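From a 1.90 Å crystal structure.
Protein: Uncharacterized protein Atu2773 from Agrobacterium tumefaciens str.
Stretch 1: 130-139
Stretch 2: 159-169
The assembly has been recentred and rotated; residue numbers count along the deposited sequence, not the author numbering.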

# COMPACT_ATOMS: atom_id res chain seq x y z
N MET A 130 -2.54 -2.09 2.95
CA MET A 130 -2.68 -0.65 3.14
C MET A 130 -4.17 -0.32 3.25
O MET A 130 -5.00 -1.07 2.78
CB MET A 130 -1.97 0.16 2.03
CG MET A 130 -2.40 -0.13 0.60
SD MET A 130 -1.61 0.86 -0.73
CE MET A 130 -1.43 2.45 0.05
N ASN A 131 -4.48 0.79 3.91
CA ASN A 131 -5.88 1.20 4.06
C ASN A 131 -6.38 1.78 2.76
O ASN A 131 -5.64 2.45 2.04
CB ASN A 131 -6.03 2.24 5.18
CG ASN A 131 -5.22 3.48 4.94
OD1 ASN A 131 -3.99 3.44 4.89
ND2 ASN A 131 -5.90 4.61 4.77
N TYR A 132 -7.63 1.48 2.43
CA TYR A 132 -8.37 2.28 1.48
C TYR A 132 -9.38 3.04 2.33
O TYR A 132 -10.22 2.42 3.01
CB TYR A 132 -9.06 1.45 0.41
CG TYR A 132 -9.91 2.31 -0.51
CD1 TYR A 132 -9.35 3.38 -1.21
CD2 TYR A 132 -11.28 2.08 -0.65
CE1 TYR A 132 -10.12 4.20 -2.04
CE2 TYR A 132 -12.07 2.88 -1.49
CZ TYR A 132 -11.48 3.94 -2.17
OH TYR A 132 -12.25 4.74 -2.99
N LEU A 133 -9.26 4.37 2.30
CA LEU A 133 -10.05 5.30 3.14
C LEU A 133 -9.77 5.08 4.63
O LEU A 133 -8.62 5.09 5.04
CB LEU A 133 -11.54 5.27 2.77
CG LEU A 133 -11.91 5.51 1.30
CD1 LEU A 133 -13.39 5.38 1.11
CD2 LEU A 133 -11.43 6.86 0.82
N GLY A 134 -10.82 4.91 5.42
CA GLY A 134 -10.66 4.55 6.82
C GLY A 134 -10.60 5.69 7.81
O GLY A 134 -10.13 5.50 8.92
N GLY A 135 -11.07 6.87 7.39
CA GLY A 135 -11.10 8.05 8.26
C GLY A 135 -11.71 7.82 9.63
O GLY A 135 -11.15 8.23 10.64
N ARG A 136 -12.87 7.16 9.65
CA ARG A 136 -13.54 6.79 10.90
C ARG A 136 -12.83 5.62 11.59
O ARG A 136 -12.54 5.70 12.78
CB ARG A 136 -15.02 6.46 10.63
CG ARG A 136 -15.83 5.90 11.81
CD ARG A 136 -16.14 6.94 12.89
NE ARG A 136 -16.80 8.13 12.36
CZ ARG A 136 -18.11 8.39 12.46
NH1 ARG A 136 -18.92 7.54 13.07
NH2 ARG A 136 -18.60 9.51 11.94
N PHE A 137 -12.52 4.57 10.83
CA PHE A 137 -11.96 3.32 11.36
C PHE A 137 -10.60 3.48 12.06
O PHE A 137 -10.39 2.92 13.14
CB PHE A 137 -11.87 2.26 10.27
CG PHE A 137 -11.71 0.86 10.79
CD1 PHE A 137 -12.83 0.09 11.07
CD2 PHE A 137 -10.45 0.30 10.98
CE1 PHE A 137 -12.69 -1.21 11.56
CE2 PHE A 137 -10.30 -0.99 11.46
CZ PHE A 137 -11.42 -1.75 11.75
N LEU A 138 -9.71 4.25 11.45
CA LEU A 138 -8.33 4.39 11.94
C LEU A 138 -8.20 5.15 13.25
O LEU A 138 -7.21 4.99 13.96
CB LEU A 138 -7.42 5.00 10.85
CG LEU A 138 -7.22 4.15 9.58
CD1 LEU A 138 -6.65 5.00 8.43
CD2 LEU A 138 -6.38 2.88 9.83
N ALA A 139 -9.20 5.98 13.56
CA ALA A 139 -9.24 6.73 14.81
C ALA A 139 -9.84 5.94 15.99
O ALA A 139 -9.91 6.46 17.11
CB ALA A 139 -9.99 8.05 14.60
N LEU A 159 0.85 -0.44 5.81
CA LEU A 159 1.15 0.90 5.32
C LEU A 159 -0.10 1.77 5.49
O LEU A 159 -1.16 1.49 4.96
CB LEU A 159 1.61 0.84 3.85
CG LEU A 159 1.92 2.19 3.19
CD1 LEU A 159 3.19 2.82 3.76
CD2 LEU A 159 2.02 2.05 1.69
N ASP A 160 0.04 2.82 6.28
CA ASP A 160 -1.06 3.75 6.48
C ASP A 160 -0.84 4.89 5.48
O ASP A 160 0.25 5.47 5.41
CB ASP A 160 -1.04 4.22 7.95
CG ASP A 160 -2.27 5.06 8.33
OD1 ASP A 160 -2.66 5.99 7.59
OD2 ASP A 160 -2.84 4.80 9.42
N ASP A 161 -1.86 5.21 4.69
CA ASP A 161 -1.67 6.22 3.63
C ASP A 161 -1.54 7.68 4.11
O ASP A 161 -1.22 8.58 3.33
CB ASP A 161 -2.73 6.07 2.52
CG ASP A 161 -4.10 6.61 2.92
OD1 ASP A 161 -4.35 6.87 4.11
OD2 ASP A 161 -4.95 6.75 2.01
N GLY A 162 -1.82 7.90 5.40
CA GLY A 162 -1.63 9.20 6.04
C GLY A 162 -2.75 10.20 5.82
O GLY A 162 -2.64 11.36 6.21
N SER A 163 -3.85 9.75 5.20
CA SER A 163 -4.99 10.62 4.90
C SER A 163 -5.80 11.04 6.13
O SER A 163 -6.59 11.99 6.05
CB SER A 163 -5.89 9.99 3.83
OG SER A 163 -6.25 8.66 4.15
N SER A 164 -5.61 10.35 7.25
CA SER A 164 -6.22 10.74 8.52
C SER A 164 -5.14 11.08 9.53
O SER A 164 -4.30 10.24 9.87
CB SER A 164 -7.09 9.61 9.08
OG SER A 164 -7.97 9.12 8.08
N ALA A 165 -5.15 12.33 10.00
CA ALA A 165 -4.18 12.79 10.99
C ALA A 165 -4.43 12.20 12.39
O ALA A 165 -3.53 12.14 13.22
CB ALA A 165 -4.15 14.32 11.04
N GLN A 166 -5.66 11.74 12.61
CA GLN A 166 -6.05 11.15 13.90
C GLN A 166 -5.83 9.64 13.96
O GLN A 166 -6.18 9.00 14.96
CB GLN A 166 -7.52 11.49 14.20
CG GLN A 166 -7.80 12.99 14.29
CD GLN A 166 -6.82 13.71 15.19
OE1 GLN A 166 -6.71 13.41 16.39
NE2 GLN A 166 -6.09 14.68 14.63
N SER A 167 -5.23 9.08 12.90
CA SER A 167 -5.00 7.64 12.79
C SER A 167 -4.14 7.11 13.93
O SER A 167 -3.14 7.72 14.32
CB SER A 167 -4.36 7.28 11.45
OG SER A 167 -3.95 5.92 11.45
N LEU A 168 -4.56 5.97 14.46
CA LEU A 168 -3.94 5.36 15.63
C LEU A 168 -3.02 4.21 15.27
O LEU A 168 -2.51 3.54 16.16
CB LEU A 168 -5.03 4.85 16.58
CG LEU A 168 -5.81 5.92 17.34
CD1 LEU A 168 -6.94 5.27 18.10
CD2 LEU A 168 -4.88 6.67 18.30
N SER A 169 -2.79 4.00 13.98
CA SER A 169 -2.02 2.84 13.50
C SER A 169 -0.55 2.86 13.90
O SER A 169 0.04 1.80 14.11
CB SER A 169 -2.18 2.66 11.99
OG SER A 169 -1.40 3.60 11.27
O HOH W 1 -7.49 6.33 1.54
O HOH W 2 -7.48 7.58 6.16

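The two stretches meet as a short parallel strand pairing that gives way to a mainly polar contact in which the N131 side chain clasps D161, closed by one backbone hydrogen bond near the far end. M130 and L159 form the parallel bridge, their CA atoms 4.7 Å apart, and their side chains lie on the same face of the sheet, where M130 CE packs against L159 CD2 at 3.8 Å.

Past the bridge, the N131 amide clasps D161 at two points: OD1 accepts from D161 N (2.8 Å), while ND2 donates to D161 OD1 (2.8 Å). The same ND2 also donates to L133 O (2.8 Å), so both amide hydrogens are used and the side chain is fixed in orientation. D161 OD1 in turn accepts from S163 OG (2.6 Å), bracing the carboxylate. Water extends this network: one molecule accepts from L133 N and donates to D161 OD2, and another donates to both L133 O and S163 OG.

Farther along, G135 CA lies 3.3 Å from S164 OG. L138 then lays CB against S167 OG (3.6 Å), a hydroxyl held by D160 OD2 (2.6 Å), and its carbonyl O accepts from L168 N (2.9 Å). Beside this bond, L168 CD1 reaches A139 O at 3.3 Å.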